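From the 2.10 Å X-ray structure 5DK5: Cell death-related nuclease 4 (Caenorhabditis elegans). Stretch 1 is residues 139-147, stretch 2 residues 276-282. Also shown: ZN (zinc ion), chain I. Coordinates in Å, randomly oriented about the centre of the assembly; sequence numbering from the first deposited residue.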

ATOM      1  N   ILE B 139       9.333  -2.046 -20.054  1.00 30.96           N
ATOM      2  CA  ILE B 139       8.837  -1.947 -21.419  1.00 29.65           C
ATOM      3  C   ILE B 139       9.311  -0.636 -22.031  1.00 27.47           C
ATOM      4  O   ILE B 139       9.326   0.402 -21.370  1.00 23.65           O
ATOM      5  CB  ILE B 139       7.300  -2.028 -21.475  1.00 32.31           C
ATOM      6  CG1 ILE B 139       6.821  -3.313 -20.792  1.00 34.06           C
ATOM      7  CG2 ILE B 139       6.811  -1.971 -22.926  1.00 34.30           C
ATOM      8  CD1 ILE B 139       5.315  -3.476 -20.745  1.00 36.69           C
ATOM      9  N   GLN B 140       9.711  -0.694 -23.295  1.00 28.39           N
ATOM     10  CA  GLN B 140      10.155   0.494 -24.005  1.00 33.37           C
ATOM     11  C   GLN B 140       8.985   1.441 -24.237  1.00 32.28           C
ATOM     12  O   GLN B 140       7.906   1.017 -24.650  1.00 32.96           O
ATOM     13  CB  GLN B 140      10.797   0.110 -25.336  1.00 42.47           C
ATOM     14  CG  GLN B 140      11.387   1.279 -26.098  1.00 51.14           C
ATOM     15  CD  GLN B 140      12.094   0.843 -27.363  1.00 58.20           C
ATOM     16  OE1 GLN B 140      13.242   1.214 -27.604  1.00 60.74           O
ATOM     17  NE2 GLN B 140      11.412   0.047 -28.179  1.00 60.27           N
ATOM     18  N   MET B 141       9.204   2.722 -23.967  1.00 37.08           N
ATOM     19  CA  MET B 141       8.174   3.731 -24.178  1.00 37.76           C
ATOM     20  C   MET B 141       7.789   3.775 -25.660  1.00 36.76           C
ATOM     21  O   MET B 141       8.627   4.096 -26.501  1.00 37.49           O
ATOM     22  CB  MET B 141       8.667   5.102 -23.715  1.00 39.64           C
ATOM     23  CG  MET B 141       7.563   6.129 -23.548  1.00 38.70           C
ATOM     24  SD  MET B 141       6.528   5.802 -22.108  1.00 34.41           S
ATOM     25  CE  MET B 141       5.476   7.249 -22.124  1.00 26.04           C
ATOM     26  N   PRO B 142       6.524   3.447 -25.990  1.00 32.84           N
ATOM     27  CA  PRO B 142       6.141   3.378 -27.406  1.00 33.51           C
ATOM     28  C   PRO B 142       6.069   4.746 -28.077  1.00 33.65           C
ATOM     29  O   PRO B 142       5.894   5.765 -27.409  1.00 33.02           O
ATOM     30  CB  PRO B 142       4.760   2.719 -27.365  1.00 34.06           C
ATOM     31  CG  PRO B 142       4.214   3.080 -26.038  1.00 32.74           C
ATOM     32  CD  PRO B 142       5.389   3.130 -25.102  1.00 31.25           C
ATOM     33  N   ALA B 143       6.194   4.754 -29.399  1.00 31.38           N
ATOM     34  CA  ALA B 143       6.222   5.993 -30.160  1.00 33.62           C
ATOM     35  C   ALA B 143       4.904   6.756 -30.072  1.00 32.39           C
ATOM     36  O   ALA B 143       4.892   7.983 -30.147  1.00 33.92           O
ATOM     37  CB  ALA B 143       6.559   5.702 -31.613  1.00 36.71           C
ATOM     38  N   PHE B 144       3.797   6.032 -29.919  1.00 31.95           N
ATOM     39  CA  PHE B 144       2.483   6.671 -29.876  1.00 32.96           C
ATOM     40  C   PHE B 144       2.128   7.190 -28.478  1.00 31.45           C
ATOM     41  O   PHE B 144       1.062   7.775 -28.285  1.00 30.13           O
ATOM     42  CB  PHE B 144       1.390   5.713 -30.374  1.00 35.51           C
ATOM     43  CG  PHE B 144       1.450   4.335 -29.775  1.00 36.97           C
ATOM     44  CD1 PHE B 144       1.074   4.112 -28.461  1.00 37.17           C
ATOM     45  CD2 PHE B 144       1.858   3.255 -30.542  1.00 37.44           C
ATOM     46  CE1 PHE B 144       1.119   2.841 -27.918  1.00 37.21           C
ATOM     47  CE2 PHE B 144       1.905   1.982 -30.005  1.00 38.26           C
ATOM     48  CZ  PHE B 144       1.534   1.774 -28.692  1.00 37.18           C
ATOM     49  N   PHE B 145       3.020   6.975 -27.512  1.00 31.47           N
ATOM     50  CA  PHE B 145       2.885   7.576 -26.185  1.00 29.71           C
ATOM     51  C   PHE B 145       3.836   8.764 -26.009  1.00 29.86           C
ATOM     52  O   PHE B 145       3.781   9.463 -24.995  1.00 29.38           O
ATOM     53  CB  PHE B 145       3.152   6.545 -25.079  1.00 28.19           C
ATOM     54  CG  PHE B 145       1.978   5.646 -24.756  1.00 27.10           C
ATOM     55  CD1 PHE B 145       0.752   5.789 -25.389  1.00 28.45           C
ATOM     56  CD2 PHE B 145       2.109   4.662 -23.791  1.00 27.65           C
ATOM     57  CE1 PHE B 145      -0.312   4.960 -25.070  1.00 28.66           C
ATOM     58  CE2 PHE B 145       1.049   3.832 -23.468  1.00 26.56           C
ATOM     59  CZ  PHE B 145      -0.162   3.981 -24.107  1.00 27.18           C
ATOM     60  N   ARG B 146       4.710   8.988 -26.987  1.00 30.11           N
ATOM     61  CA  ARG B 146       5.675  10.082 -26.919  1.00 31.53           C
ATOM     62  C   ARG B 146       5.215  11.279 -27.756  1.00 33.08           C
ATOM     63  O   ARG B 146       5.930  12.274 -27.890  1.00 32.37           O
ATOM     64  CB  ARG B 146       7.054   9.600 -27.370  1.00 33.61           C
ATOM     65  CG  ARG B 146       7.703   8.642 -26.376  1.00 34.17           C
ATOM     66  CD  ARG B 146       9.132   8.292 -26.753  1.00 36.64           C
ATOM     67  NE  ARG B 146       9.973   9.478 -26.888  1.00 41.61           N
ATOM     68  CZ  ARG B 146      11.297   9.449 -26.999  1.00 45.19           C
ATOM     69  NH1 ARG B 146      11.944   8.291 -26.985  1.00 45.42           N
ATOM     70  NH2 ARG B 146      11.977  10.581 -27.119  1.00 46.52           N
ATOM     71  N   GLN B 147       4.019  11.165 -28.322  1.00 33.00           N
ATOM     72  CA  GLN B 147       3.317  12.306 -28.894  1.00 33.10           C
ATOM     73  C   GLN B 147       1.837  12.144 -28.584  1.00 32.84           C
ATOM     74  O   GLN B 147       1.296  11.043 -28.678  1.00 35.12           O
ATOM     75  CB  GLN B 147       3.554  12.416 -30.402  1.00 35.79           C
ATOM     76  CG  GLN B 147       3.043  11.233 -31.223  1.00 38.34           C
ATOM     77  CD  GLN B 147       2.995  11.529 -32.711  1.00 40.95           C
ATOM     78  OE1 GLN B 147       2.051  11.139 -33.400  1.00 41.46           O
ATOM     79  NE2 GLN B 147       4.013  12.218 -33.216  1.00 40.86           N
ATOM     80  N   GLY B 276      15.357   7.437 -33.908  1.00 43.90           N
ATOM     81  CA  GLY B 276      14.179   6.611 -33.719  1.00 47.05           C
ATOM     82  C   GLY B 276      13.923   6.351 -32.250  1.00 47.94           C
ATOM     83  O   GLY B 276      14.858   6.197 -31.465  1.00 49.47           O
ATOM     84  N   MET B 277      12.648   6.299 -31.878  1.00 58.31           N
ATOM     85  CA  MET B 277      12.259   6.093 -30.487  1.00 55.52           C
ATOM     86  C   MET B 277      12.468   4.644 -30.048  1.00 53.73           C
ATOM     87  O   MET B 277      12.122   4.271 -28.927  1.00 51.29           O
ATOM     88  CB  MET B 277      10.801   6.509 -30.290  1.00 52.56           C
ATOM     89  CG  MET B 277      10.583   8.006 -30.451  1.00 52.05           C
ATOM     90  SD  MET B 277       8.850   8.472 -30.590  1.00 48.43           S
ATOM     91  CE  MET B 277       8.986  10.258 -30.560  1.00 44.81           C
ATOM     92  N   ASP B 278      13.033   3.836 -30.942  1.00 62.77           N
ATOM     93  CA  ASP B 278      13.454   2.478 -30.608  1.00 62.78           C
ATOM     94  C   ASP B 278      14.886   2.476 -30.070  1.00 62.54           C
ATOM     95  O   ASP B 278      15.325   1.504 -29.455  1.00 62.46           O
ATOM     96  CB  ASP B 278      13.342   1.553 -31.828  1.00 65.63           C
ATOM     97  CG  ASP B 278      13.846   2.199 -33.106  1.00 68.80           C
ATOM     98  OD1 ASP B 278      14.679   3.126 -33.021  1.00 69.96           O
ATOM     99  OD2 ASP B 278      13.405   1.782 -34.198  1.00 70.15           O
ATOM    100  N   VAL B 279      15.606   3.570 -30.312  1.00 58.45           N
ATOM    101  CA  VAL B 279      16.955   3.757 -29.783  1.00 58.90           C
ATOM    102  C   VAL B 279      16.923   4.790 -28.662  1.00 59.31           C
ATOM    103  O   VAL B 279      17.483   4.578 -27.585  1.00 59.36           O
ATOM    104  CB  VAL B 279      17.940   4.216 -30.880  1.00 60.39           C
ATOM    105  CG1 VAL B 279      19.340   4.418 -30.304  1.00 61.42           C
ATOM    106  CG2 VAL B 279      17.977   3.208 -32.018  1.00 61.58           C
ATOM    107  N   CYS B 280      16.263   5.912 -28.927  1.00 55.77           N
ATOM    108  CA  CYS B 280      16.107   6.970 -27.940  1.00 58.50           C
ATOM    109  C   CYS B 280      15.145   6.550 -26.831  1.00 59.87           C
ATOM    110  O   CYS B 280      14.099   5.957 -27.097  1.00 59.37           O
ATOM    111  CB  CYS B 280      15.607   8.250 -28.612  1.00 59.45           C
ATOM    112  SG  CYS B 280      15.084   9.533 -27.457  1.00 40.15           S
ATOM    113  N   GLY B 281      15.510   6.861 -25.589  1.00 44.96           N
ATOM    114  CA  GLY B 281      14.689   6.538 -24.434  1.00 44.19           C
ATOM    115  C   GLY B 281      15.164   5.304 -23.690  1.00 40.61           C
ATOM    116  O   GLY B 281      14.588   4.925 -22.671  1.00 40.67           O
ATOM    117  N   THR B 282      16.218   4.674 -24.198  1.00 61.11           N
ATOM    118  CA  THR B 282      16.782   3.488 -23.565  1.00 58.81           C
ATOM    119  C   THR B 282      17.438   3.839 -22.233  1.00 58.35           C
ATOM    120  O   THR B 282      17.242   3.150 -21.231  1.00 54.94           O
ATOM    121  CB  THR B 282      17.821   2.809 -24.477  1.00 57.16           C
ATOM    122  OG1 THR B 282      17.189   2.381 -25.689  1.00 57.12           O
ATOM    123  CG2 THR B 282      18.452   1.602 -23.785  1.00 56.55           C
TER
HETATM  124 ZN    ZN I 301      15.791  11.718 -27.935  1.00 42.66          ZN
HETATM  125  O   HOH W   1      10.907   5.442 -26.471  1.00 45.99           O

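Two loop stretches of one chain, far apart in sequence, meet here and bury about 390 Å² between them. Neither forms a regular helix or strand, and no backbone-to-backbone hydrogen bond joins them. The polar part of the contact centres on Arg-146.

The Arg-146 side chain points toward stretch 2 and is buried. Its guanidinium reaches the sulfur of Cys-280. NH2 donates to Cys-280 SG at 3.3 Å. NH1 donates to Cys-280 SG as well, at 3.4 Å, but this bond is weak. The same SG binds the zinc ion, at 2.4 Å from ZN, and three atoms from elsewhere in the structure complete the set of ligands. A metal-bound cysteine sulfur is normally a thiolate, which suits it to accept from a cationic group. The arginine thus lies next to the metal site without touching the metal.

NE and NH2 of Arg-146 also have hydrogen-bond partners elsewhere in the structure. NH1 has a further partner in water 1, to which it donates at 3.1 Å. Cys-280 O lies near the plane of the guanidinium, at its edge, with NH1 3.2 Å away. Over one face sits the methionine chain: Met-277 CG is 3.7 Å from Arg-146 NH1.

Water 1 ties the two backbones together. Met-141 O is 2.6 Å from the water oxygen and Met-277 O is 3.0 Å from it. Both carbonyls are placed to accept from the water. The two oxygens, Met-141 O and Met-277 O, are 4.3 Å apart, and the water fills the role of common donor. More acceptors lie within its reach than it has protons, so these bonds need not all form at once.

The apolar part is small. Met-277 points toward stretch 1, and its SD packs 3.7 Å from Ala-143 CB and 3.6 Å from Ala-143 CA. Met-277 has the largest area covered by the opposing stretch, followed by Arg-146.

Each stretch also satisfies groups of its own. Phe-145 N donates to Pro-142 O at 3.1 Å. In stretch 2, Gly-276 O accepts from both Val-279 N, at 3.0 Å, and Cys-280 N, at 2.9 Å. A type II beta turn runs from Val-279 to Thr-282, and Thr-282 OG1 donates to Val-279 O at 2.9 Å. Gly-281 has a positive phi of 101°. A CB there would jam against the carbonyl oxygen of Cys-280 and would sit tight against Arg-146 NH1, at 3.2 Å.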